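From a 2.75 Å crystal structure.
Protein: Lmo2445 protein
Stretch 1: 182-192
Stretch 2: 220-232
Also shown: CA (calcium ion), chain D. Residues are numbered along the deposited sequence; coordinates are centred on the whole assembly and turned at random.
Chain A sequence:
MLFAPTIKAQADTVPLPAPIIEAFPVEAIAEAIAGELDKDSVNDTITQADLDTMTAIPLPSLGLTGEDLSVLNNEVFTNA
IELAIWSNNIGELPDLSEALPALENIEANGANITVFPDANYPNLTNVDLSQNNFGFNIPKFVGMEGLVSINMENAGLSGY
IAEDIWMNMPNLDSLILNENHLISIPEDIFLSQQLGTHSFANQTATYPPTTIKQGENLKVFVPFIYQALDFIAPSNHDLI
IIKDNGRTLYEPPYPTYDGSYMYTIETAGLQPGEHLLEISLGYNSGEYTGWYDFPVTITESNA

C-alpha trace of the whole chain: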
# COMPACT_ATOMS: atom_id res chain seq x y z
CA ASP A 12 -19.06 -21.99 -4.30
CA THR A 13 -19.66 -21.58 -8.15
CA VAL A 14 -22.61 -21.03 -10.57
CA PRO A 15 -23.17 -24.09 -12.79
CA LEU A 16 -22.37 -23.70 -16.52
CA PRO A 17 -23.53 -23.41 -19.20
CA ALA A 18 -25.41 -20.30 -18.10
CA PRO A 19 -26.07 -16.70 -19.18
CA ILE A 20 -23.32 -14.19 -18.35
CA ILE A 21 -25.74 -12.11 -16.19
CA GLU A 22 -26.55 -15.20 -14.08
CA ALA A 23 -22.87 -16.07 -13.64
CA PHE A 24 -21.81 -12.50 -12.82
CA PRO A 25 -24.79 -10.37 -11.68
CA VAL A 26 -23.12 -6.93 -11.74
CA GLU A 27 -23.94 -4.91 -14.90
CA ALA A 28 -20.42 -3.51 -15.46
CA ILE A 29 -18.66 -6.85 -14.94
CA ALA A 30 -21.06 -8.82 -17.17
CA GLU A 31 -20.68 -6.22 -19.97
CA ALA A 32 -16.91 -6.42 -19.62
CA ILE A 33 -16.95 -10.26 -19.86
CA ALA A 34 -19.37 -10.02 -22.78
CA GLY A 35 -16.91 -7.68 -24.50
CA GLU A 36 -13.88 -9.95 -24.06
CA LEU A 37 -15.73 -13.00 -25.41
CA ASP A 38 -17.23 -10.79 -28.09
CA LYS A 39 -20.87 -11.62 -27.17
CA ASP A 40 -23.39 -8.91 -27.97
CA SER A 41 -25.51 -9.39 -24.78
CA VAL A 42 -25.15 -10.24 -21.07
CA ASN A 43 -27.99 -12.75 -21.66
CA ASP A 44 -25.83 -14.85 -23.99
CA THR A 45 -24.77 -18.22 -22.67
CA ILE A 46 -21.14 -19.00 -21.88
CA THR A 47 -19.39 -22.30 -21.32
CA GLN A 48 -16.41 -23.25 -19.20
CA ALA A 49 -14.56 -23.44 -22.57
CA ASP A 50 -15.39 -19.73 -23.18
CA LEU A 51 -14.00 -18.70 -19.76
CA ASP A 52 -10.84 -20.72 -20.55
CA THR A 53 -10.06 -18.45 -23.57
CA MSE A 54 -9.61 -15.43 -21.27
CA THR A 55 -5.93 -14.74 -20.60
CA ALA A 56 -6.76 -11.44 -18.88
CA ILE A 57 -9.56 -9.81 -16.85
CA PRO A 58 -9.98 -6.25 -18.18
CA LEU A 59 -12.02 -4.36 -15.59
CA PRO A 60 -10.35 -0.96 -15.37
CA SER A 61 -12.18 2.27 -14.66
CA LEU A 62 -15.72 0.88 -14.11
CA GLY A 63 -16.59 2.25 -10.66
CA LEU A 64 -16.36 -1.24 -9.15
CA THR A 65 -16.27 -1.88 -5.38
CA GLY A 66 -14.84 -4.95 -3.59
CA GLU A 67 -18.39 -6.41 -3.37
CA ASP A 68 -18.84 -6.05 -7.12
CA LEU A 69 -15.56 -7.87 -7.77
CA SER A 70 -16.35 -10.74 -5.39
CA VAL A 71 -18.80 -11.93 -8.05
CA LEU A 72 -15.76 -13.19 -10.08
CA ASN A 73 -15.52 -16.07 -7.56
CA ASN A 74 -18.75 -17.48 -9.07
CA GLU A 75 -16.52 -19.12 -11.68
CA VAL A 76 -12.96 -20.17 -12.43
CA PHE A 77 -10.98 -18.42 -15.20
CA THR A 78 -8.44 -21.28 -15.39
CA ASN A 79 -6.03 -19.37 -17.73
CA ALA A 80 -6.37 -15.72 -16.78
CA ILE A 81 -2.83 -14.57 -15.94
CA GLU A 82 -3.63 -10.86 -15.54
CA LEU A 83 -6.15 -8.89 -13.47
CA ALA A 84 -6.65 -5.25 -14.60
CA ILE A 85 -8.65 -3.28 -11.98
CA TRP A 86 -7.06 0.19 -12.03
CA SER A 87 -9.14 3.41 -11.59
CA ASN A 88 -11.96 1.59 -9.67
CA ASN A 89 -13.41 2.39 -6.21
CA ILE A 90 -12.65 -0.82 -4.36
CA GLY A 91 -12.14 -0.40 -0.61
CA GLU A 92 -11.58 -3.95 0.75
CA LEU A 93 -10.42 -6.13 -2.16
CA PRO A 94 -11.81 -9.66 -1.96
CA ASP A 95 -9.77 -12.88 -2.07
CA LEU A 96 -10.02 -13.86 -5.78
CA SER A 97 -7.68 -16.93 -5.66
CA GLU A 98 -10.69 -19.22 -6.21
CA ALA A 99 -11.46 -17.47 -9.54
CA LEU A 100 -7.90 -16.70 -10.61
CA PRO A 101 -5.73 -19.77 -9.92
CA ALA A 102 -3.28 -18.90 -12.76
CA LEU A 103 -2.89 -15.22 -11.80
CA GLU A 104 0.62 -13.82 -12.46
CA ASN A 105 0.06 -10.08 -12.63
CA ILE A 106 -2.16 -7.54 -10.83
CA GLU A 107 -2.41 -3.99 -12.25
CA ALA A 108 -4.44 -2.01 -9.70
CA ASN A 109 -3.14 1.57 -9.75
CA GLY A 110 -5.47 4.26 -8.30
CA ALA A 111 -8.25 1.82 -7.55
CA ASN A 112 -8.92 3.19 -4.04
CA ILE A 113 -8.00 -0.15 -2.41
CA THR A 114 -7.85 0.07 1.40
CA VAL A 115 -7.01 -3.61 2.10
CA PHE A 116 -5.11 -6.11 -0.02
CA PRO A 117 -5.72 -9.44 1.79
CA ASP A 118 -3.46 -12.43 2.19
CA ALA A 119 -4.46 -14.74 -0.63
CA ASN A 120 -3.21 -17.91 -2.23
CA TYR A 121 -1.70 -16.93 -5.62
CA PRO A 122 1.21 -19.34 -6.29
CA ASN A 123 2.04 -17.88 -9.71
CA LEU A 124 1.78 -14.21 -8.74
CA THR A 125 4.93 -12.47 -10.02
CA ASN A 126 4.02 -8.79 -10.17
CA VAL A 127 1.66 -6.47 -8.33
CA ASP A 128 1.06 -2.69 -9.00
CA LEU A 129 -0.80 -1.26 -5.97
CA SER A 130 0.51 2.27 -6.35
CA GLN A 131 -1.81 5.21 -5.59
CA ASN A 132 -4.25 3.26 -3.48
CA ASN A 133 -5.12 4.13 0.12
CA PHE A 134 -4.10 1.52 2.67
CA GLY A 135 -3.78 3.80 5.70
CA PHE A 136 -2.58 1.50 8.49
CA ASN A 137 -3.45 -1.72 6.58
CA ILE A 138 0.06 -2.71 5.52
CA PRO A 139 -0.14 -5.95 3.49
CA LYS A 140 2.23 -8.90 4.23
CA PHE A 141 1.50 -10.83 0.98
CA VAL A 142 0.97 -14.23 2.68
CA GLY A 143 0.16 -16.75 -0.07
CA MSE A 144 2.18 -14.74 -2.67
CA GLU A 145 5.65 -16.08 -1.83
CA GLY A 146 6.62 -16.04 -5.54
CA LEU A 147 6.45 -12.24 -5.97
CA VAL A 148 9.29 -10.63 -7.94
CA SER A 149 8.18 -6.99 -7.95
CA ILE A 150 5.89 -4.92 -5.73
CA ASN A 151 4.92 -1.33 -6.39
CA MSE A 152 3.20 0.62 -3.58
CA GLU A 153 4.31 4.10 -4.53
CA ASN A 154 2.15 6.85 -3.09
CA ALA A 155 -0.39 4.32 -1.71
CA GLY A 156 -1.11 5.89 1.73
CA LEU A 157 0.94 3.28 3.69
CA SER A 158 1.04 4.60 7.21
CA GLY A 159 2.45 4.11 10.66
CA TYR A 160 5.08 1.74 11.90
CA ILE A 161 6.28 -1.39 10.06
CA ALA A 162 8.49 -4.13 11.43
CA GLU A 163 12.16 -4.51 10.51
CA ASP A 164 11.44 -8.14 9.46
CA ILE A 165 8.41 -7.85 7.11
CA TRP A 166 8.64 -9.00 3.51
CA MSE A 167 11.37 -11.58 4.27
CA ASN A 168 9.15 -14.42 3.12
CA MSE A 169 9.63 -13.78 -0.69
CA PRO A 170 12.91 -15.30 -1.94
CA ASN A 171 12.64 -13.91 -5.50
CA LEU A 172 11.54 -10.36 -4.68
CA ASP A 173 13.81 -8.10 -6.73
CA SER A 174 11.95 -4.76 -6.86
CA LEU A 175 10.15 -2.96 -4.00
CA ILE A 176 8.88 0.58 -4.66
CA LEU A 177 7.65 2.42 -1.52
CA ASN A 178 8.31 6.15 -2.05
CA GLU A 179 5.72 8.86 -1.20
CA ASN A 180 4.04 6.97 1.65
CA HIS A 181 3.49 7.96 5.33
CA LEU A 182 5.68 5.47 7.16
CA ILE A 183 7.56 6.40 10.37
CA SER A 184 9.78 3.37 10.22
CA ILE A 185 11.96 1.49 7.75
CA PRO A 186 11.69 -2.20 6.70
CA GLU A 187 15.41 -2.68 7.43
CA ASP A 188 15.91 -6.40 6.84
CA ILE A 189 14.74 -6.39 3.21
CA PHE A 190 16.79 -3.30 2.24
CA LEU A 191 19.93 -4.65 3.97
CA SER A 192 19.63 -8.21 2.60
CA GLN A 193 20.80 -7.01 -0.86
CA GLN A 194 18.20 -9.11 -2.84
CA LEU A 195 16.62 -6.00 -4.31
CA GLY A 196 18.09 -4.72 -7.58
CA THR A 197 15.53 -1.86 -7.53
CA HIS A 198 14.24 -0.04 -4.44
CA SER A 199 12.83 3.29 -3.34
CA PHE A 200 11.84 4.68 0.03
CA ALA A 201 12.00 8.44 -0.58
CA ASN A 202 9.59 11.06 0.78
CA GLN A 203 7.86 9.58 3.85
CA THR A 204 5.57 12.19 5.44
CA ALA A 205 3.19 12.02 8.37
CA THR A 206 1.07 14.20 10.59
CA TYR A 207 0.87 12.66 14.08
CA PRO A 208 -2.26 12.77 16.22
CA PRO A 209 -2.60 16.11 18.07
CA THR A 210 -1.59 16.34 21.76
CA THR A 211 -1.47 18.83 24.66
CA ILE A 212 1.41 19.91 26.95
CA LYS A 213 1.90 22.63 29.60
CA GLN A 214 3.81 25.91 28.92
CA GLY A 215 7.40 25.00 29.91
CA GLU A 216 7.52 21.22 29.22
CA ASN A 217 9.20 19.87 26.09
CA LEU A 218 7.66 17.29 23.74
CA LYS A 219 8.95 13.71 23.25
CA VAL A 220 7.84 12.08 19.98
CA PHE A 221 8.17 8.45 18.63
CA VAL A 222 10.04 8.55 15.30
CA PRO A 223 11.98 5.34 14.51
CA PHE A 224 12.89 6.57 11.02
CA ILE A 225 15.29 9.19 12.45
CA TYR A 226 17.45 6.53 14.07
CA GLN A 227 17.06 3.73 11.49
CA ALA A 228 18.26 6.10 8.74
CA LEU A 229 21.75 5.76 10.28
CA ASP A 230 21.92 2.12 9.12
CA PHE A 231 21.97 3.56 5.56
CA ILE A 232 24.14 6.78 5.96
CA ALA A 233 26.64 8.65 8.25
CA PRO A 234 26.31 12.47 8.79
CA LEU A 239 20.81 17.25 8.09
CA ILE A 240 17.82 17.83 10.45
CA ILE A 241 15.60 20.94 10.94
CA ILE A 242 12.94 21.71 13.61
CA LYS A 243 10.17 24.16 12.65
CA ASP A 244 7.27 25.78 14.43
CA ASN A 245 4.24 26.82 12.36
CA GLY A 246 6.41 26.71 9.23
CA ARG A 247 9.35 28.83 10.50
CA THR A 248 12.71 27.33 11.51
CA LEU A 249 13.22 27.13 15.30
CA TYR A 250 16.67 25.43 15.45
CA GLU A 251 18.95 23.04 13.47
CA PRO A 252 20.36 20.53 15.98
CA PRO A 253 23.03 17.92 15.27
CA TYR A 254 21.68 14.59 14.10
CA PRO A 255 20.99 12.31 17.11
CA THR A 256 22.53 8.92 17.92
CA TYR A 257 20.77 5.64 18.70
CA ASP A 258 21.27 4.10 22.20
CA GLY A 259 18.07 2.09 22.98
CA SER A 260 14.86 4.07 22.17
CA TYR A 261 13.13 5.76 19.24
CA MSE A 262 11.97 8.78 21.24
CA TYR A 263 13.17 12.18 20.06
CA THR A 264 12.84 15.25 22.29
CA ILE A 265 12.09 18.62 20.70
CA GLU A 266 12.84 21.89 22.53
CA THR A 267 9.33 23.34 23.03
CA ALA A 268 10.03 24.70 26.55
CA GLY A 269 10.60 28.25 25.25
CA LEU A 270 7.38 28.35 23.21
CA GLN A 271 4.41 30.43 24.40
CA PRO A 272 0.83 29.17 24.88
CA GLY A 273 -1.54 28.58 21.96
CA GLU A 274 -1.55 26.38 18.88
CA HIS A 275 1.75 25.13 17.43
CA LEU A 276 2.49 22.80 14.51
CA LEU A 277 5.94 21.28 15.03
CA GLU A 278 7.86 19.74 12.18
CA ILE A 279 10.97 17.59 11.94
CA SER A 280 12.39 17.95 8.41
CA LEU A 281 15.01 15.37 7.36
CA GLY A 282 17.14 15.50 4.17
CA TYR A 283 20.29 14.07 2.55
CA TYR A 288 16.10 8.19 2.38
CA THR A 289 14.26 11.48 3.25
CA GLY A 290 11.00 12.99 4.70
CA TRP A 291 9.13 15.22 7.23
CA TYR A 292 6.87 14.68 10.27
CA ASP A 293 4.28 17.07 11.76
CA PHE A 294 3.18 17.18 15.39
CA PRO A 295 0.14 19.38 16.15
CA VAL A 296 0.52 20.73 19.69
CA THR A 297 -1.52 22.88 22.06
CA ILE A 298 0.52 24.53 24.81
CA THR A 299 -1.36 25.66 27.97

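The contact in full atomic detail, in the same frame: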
# COMPACT_ATOMS: atom_id res chain seq x y z
N LEU A 182 5.06 6.36 6.18
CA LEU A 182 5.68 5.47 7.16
C LEU A 182 6.64 6.22 8.09
O LEU A 182 7.31 7.15 7.67
CB LEU A 182 6.43 4.37 6.40
CG LEU A 182 5.53 3.46 5.55
CD1 LEU A 182 6.35 2.56 4.64
CD2 LEU A 182 4.62 2.67 6.48
N ILE A 183 6.69 5.79 9.36
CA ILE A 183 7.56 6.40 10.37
C ILE A 183 8.68 5.45 10.75
O ILE A 183 9.41 5.67 11.72
CB ILE A 183 6.78 6.77 11.65
CG1 ILE A 183 6.30 5.51 12.41
CG2 ILE A 183 5.61 7.67 11.29
CD1 ILE A 183 5.70 5.79 13.77
N SER A 184 8.84 4.41 9.96
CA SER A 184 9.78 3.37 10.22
C SER A 184 10.27 2.81 8.90
O SER A 184 9.64 3.04 7.86
CB SER A 184 9.02 2.32 11.01
OG SER A 184 9.75 1.13 11.21
N ILE A 185 11.38 2.08 8.94
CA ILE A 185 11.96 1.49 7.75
C ILE A 185 11.95 -0.05 7.84
O ILE A 185 12.27 -0.61 8.90
CB ILE A 185 13.43 1.94 7.58
CG1 ILE A 185 13.53 3.47 7.49
CG2 ILE A 185 14.08 1.31 6.33
CD1 ILE A 185 14.94 3.99 7.30
N PRO A 186 11.59 -0.73 6.73
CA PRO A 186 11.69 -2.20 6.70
C PRO A 186 13.17 -2.51 6.46
O PRO A 186 13.59 -2.78 5.34
CB PRO A 186 10.81 -2.59 5.52
CG PRO A 186 10.83 -1.41 4.62
CD PRO A 186 10.98 -0.20 5.50
N GLU A 187 13.96 -2.46 7.53
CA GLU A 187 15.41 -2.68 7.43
C GLU A 187 15.91 -3.97 6.83
O GLU A 187 16.74 -3.93 5.92
CB GLU A 187 16.08 -2.51 8.80
CG GLU A 187 16.06 -1.09 9.31
CD GLU A 187 16.92 -0.90 10.54
OE1 GLU A 187 17.39 0.24 10.73
OE2 GLU A 187 17.16 -1.88 11.29
N ASP A 188 15.43 -5.11 7.33
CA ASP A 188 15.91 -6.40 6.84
C ASP A 188 15.96 -6.53 5.32
O ASP A 188 17.01 -6.85 4.76
CB ASP A 188 15.09 -7.57 7.40
CG ASP A 188 15.25 -7.76 8.90
OD1 ASP A 188 15.73 -6.85 9.61
OD2 ASP A 188 14.89 -8.85 9.38
N ILE A 189 14.83 -6.26 4.66
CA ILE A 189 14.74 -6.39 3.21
C ILE A 189 15.69 -5.45 2.46
O ILE A 189 16.30 -5.88 1.48
CB ILE A 189 13.27 -6.27 2.71
CG1 ILE A 189 13.12 -6.81 1.28
CG2 ILE A 189 12.74 -4.86 2.85
CD1 ILE A 189 13.46 -8.28 1.13
N PHE A 190 15.85 -4.20 2.92
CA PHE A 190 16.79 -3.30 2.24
C PHE A 190 18.25 -3.68 2.46
O PHE A 190 19.08 -3.48 1.57
CB PHE A 190 16.59 -1.83 2.60
CG PHE A 190 15.27 -1.25 2.18
CD1 PHE A 190 14.80 -1.43 0.88
CD2 PHE A 190 14.56 -0.45 3.03
CE1 PHE A 190 13.59 -0.88 0.48
CE2 PHE A 190 13.35 0.11 2.63
CZ PHE A 190 12.86 -0.11 1.35
N LEU A 191 18.56 -4.23 3.63
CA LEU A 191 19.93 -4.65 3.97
C LEU A 191 20.32 -6.04 3.48
O LEU A 191 21.50 -6.37 3.48
CB LEU A 191 20.16 -4.57 5.48
CG LEU A 191 19.99 -3.20 6.13
CD1 LEU A 191 20.20 -3.33 7.63
CD2 LEU A 191 20.94 -2.16 5.53
N SER A 192 19.35 -6.85 3.08
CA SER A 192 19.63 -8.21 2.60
C SER A 192 20.32 -8.24 1.24
O SER A 192 20.90 -9.25 0.87
CB SER A 192 18.33 -9.01 2.47
OG SER A 192 17.48 -8.41 1.50
N VAL A 220 8.56 12.80 21.04
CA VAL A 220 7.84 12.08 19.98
C VAL A 220 8.51 10.76 19.56
O VAL A 220 9.73 10.63 19.68
CB VAL A 220 7.69 12.99 18.74
CG1 VAL A 220 6.86 14.21 19.10
CG2 VAL A 220 9.05 13.43 18.20
N PHE A 221 7.71 9.80 19.07
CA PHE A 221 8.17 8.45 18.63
C PHE A 221 8.41 8.46 17.13
O PHE A 221 7.44 8.44 16.36
CB PHE A 221 7.12 7.40 19.02
CG PHE A 221 7.44 6.00 18.56
CD1 PHE A 221 8.45 5.27 19.16
CD2 PHE A 221 6.70 5.39 17.55
CE1 PHE A 221 8.73 3.97 18.76
CE2 PHE A 221 6.98 4.10 17.14
CZ PHE A 221 8.00 3.39 17.74
N VAL A 222 9.69 8.49 16.72
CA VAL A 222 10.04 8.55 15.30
C VAL A 222 11.21 7.61 14.97
O VAL A 222 12.36 8.06 14.84
CB VAL A 222 10.42 9.99 14.87
CG1 VAL A 222 10.43 10.10 13.34
CG2 VAL A 222 9.44 11.02 15.44
N PRO A 223 10.92 6.31 14.81
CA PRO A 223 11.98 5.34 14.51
C PRO A 223 12.81 5.63 13.27
O PRO A 223 13.99 5.28 13.25
CB PRO A 223 11.21 4.04 14.33
CG PRO A 223 10.04 4.19 15.22
CD PRO A 223 9.65 5.63 15.09
N PHE A 224 12.20 6.25 12.27
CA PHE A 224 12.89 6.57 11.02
C PHE A 224 14.18 7.37 11.24
O PHE A 224 15.19 7.09 10.59
CB PHE A 224 11.95 7.35 10.08
CG PHE A 224 12.58 7.72 8.76
CD1 PHE A 224 13.26 8.92 8.62
CD2 PHE A 224 12.51 6.86 7.66
CE1 PHE A 224 13.86 9.26 7.42
CE2 PHE A 224 13.10 7.20 6.46
CZ PHE A 224 13.78 8.40 6.34
N ILE A 225 14.13 8.35 12.14
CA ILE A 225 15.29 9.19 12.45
C ILE A 225 16.53 8.37 12.80
O ILE A 225 17.63 8.65 12.32
CB ILE A 225 14.98 10.18 13.60
CG1 ILE A 225 13.94 11.21 13.14
CG2 ILE A 225 16.23 10.93 14.05
CD1 ILE A 225 13.45 12.13 14.23
N TYR A 226 16.35 7.36 13.62
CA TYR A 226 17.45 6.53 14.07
C TYR A 226 17.83 5.44 13.07
O TYR A 226 19.00 5.19 12.86
CB TYR A 226 17.10 5.96 15.44
CG TYR A 226 16.79 7.04 16.45
CD1 TYR A 226 15.51 7.59 16.54
CD2 TYR A 226 17.77 7.52 17.32
CE1 TYR A 226 15.23 8.57 17.47
CE2 TYR A 226 17.49 8.50 18.26
CZ TYR A 226 16.22 9.03 18.33
OH TYR A 226 15.91 10.00 19.24
N GLN A 227 16.83 4.79 12.48
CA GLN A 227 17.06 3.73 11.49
C GLN A 227 17.81 4.23 10.25
O GLN A 227 18.58 3.49 9.65
CB GLN A 227 15.74 3.10 11.09
CG GLN A 227 15.06 2.37 12.24
CD GLN A 227 13.67 1.87 11.91
OE1 GLN A 227 12.90 2.50 11.18
NE2 GLN A 227 13.32 0.73 12.47
N ALA A 228 17.59 5.49 9.89
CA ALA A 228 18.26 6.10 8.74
C ALA A 228 19.77 5.92 8.81
O ALA A 228 20.43 5.78 7.78
CB ALA A 228 17.90 7.58 8.64
N LEU A 229 20.31 5.92 10.03
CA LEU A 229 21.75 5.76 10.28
C LEU A 229 22.33 4.44 9.78
O LEU A 229 23.52 4.36 9.53
CB LEU A 229 22.06 5.98 11.76
CG LEU A 229 21.71 7.38 12.26
CD1 LEU A 229 21.92 7.50 13.76
CD2 LEU A 229 22.49 8.46 11.50
N ASP A 230 21.49 3.42 9.64
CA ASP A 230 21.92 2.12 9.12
C ASP A 230 22.07 2.15 7.58
O ASP A 230 22.37 1.13 6.96
CB ASP A 230 20.94 1.02 9.54
CG ASP A 230 20.87 0.83 11.05
OD1 ASP A 230 21.71 1.39 11.78
OD2 ASP A 230 19.98 0.10 11.52
N PHE A 231 21.86 3.34 7.00
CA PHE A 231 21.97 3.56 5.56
C PHE A 231 22.85 4.77 5.20
O PHE A 231 23.13 4.96 4.02
CB PHE A 231 20.56 3.75 4.96
CG PHE A 231 19.65 2.56 5.17
CD1 PHE A 231 18.86 2.46 6.31
CD2 PHE A 231 19.58 1.53 4.23
CE1 PHE A 231 18.03 1.36 6.52
CE2 PHE A 231 18.75 0.43 4.43
CZ PHE A 231 17.98 0.35 5.58
N ILE A 232 23.29 5.57 6.18
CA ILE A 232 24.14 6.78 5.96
C ILE A 232 25.05 7.09 7.17
O ILE A 232 25.14 6.28 8.09
CB ILE A 232 23.26 8.03 5.66
CG1 ILE A 232 22.17 8.16 6.73
CG2 ILE A 232 22.61 7.94 4.28
CD1 ILE A 232 21.22 9.32 6.55
CA CA D . 17.77 -1.72 13.77

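Two segments of one chain, far apart in sequence, bury 646 Å² between them, and the contact reads as two hydrogen bonds interleaved with apolar packing, which continues along the helix. Leu 182 lies just outside it and makes no contact with the other stretch.

Ile 183 makes the first connection with both its backbone and its side chain. Its carbonyl O accepts a hydrogen bond from Phe 224 N at 2.9 Å. An amide in the first turn of a helix has no carbonyl of its own helix to bond to, so a carbonyl from a neighbouring loop is a natural partner. Pro 223 suits the place before it: it has no amide hydrogen to satisfy, and its ring packs close by, with Pro 223 CD 3.4 Å from Ile 183 O. With chi1 p and chi2 t, the isoleucine side chain extends until Ile 183 CD1 lies 3.9 Å from Phe 221 CD2 and 4.2 Å from Pro 223 CD, placing hydrocarbon against both.

The CA atoms come nearest at Ser 184, Ser 184 CA lying 4.5 Å from Phe 224 CA. Its short side chain is directed sideways, and its hydroxyl is hydrogen-bonded elsewhere in the structure.

Ile 185 again combines a polar backbone with an apolar side chain. Its N donates to Gln 227 OE1 at 2.7 Å, with an N-H...O angle of 152°. Gln 227 points its CA-to-CB bond toward stretch 1, and its m, t side chain is long enough to carry a carbonyl oxygen to a loop amide. Beyond this bond, Ile 185 CG1 sits 3.5 Å from Phe 224 CD2 and Ile 185 CG2 4.0 Å from Phe 231 CE1, and Ile 185 CD1 lies near both rings, so the side chain fills the space between them.

Pro 186 points away and contributes no contact; its place is the N-cap position of the helix that follows. Glu 187 opens that helix with its CA-to-CB bond toward stretch 2. Its OE2 binds the calcium ion at 2.6 Å, while Glu 187 OE1 lies only 2.7 Å from Asp 230 OD2. Two carboxylates so close would ordinarily repel, so one probably holds a proton; the coordinates leave this open. The aliphatic part of the glutamate still serves packing, with Glu 187 CG 4.2 Å from Phe 231 CE1, near the plane of the ring at its edge.

Asp 188 and Ile 189 make no contact, and the helix brings its next contributions at Phe 190 and Leu 191. Phe 190 CB reaches the edge of the other aromatic ring, 3.6 Å from Phe 231 CE2. Leu 191, in an m, t rotamer, brings CD2 to 3.6 Å from the same Phe 231 CE2, although the residue itself is exposed. Phe 231 is therefore the shared apolar partner of Ile 185, Glu 187, Phe 190 and Leu 191: one broad, flat side chain collects contacts from successive parts of stretch 1.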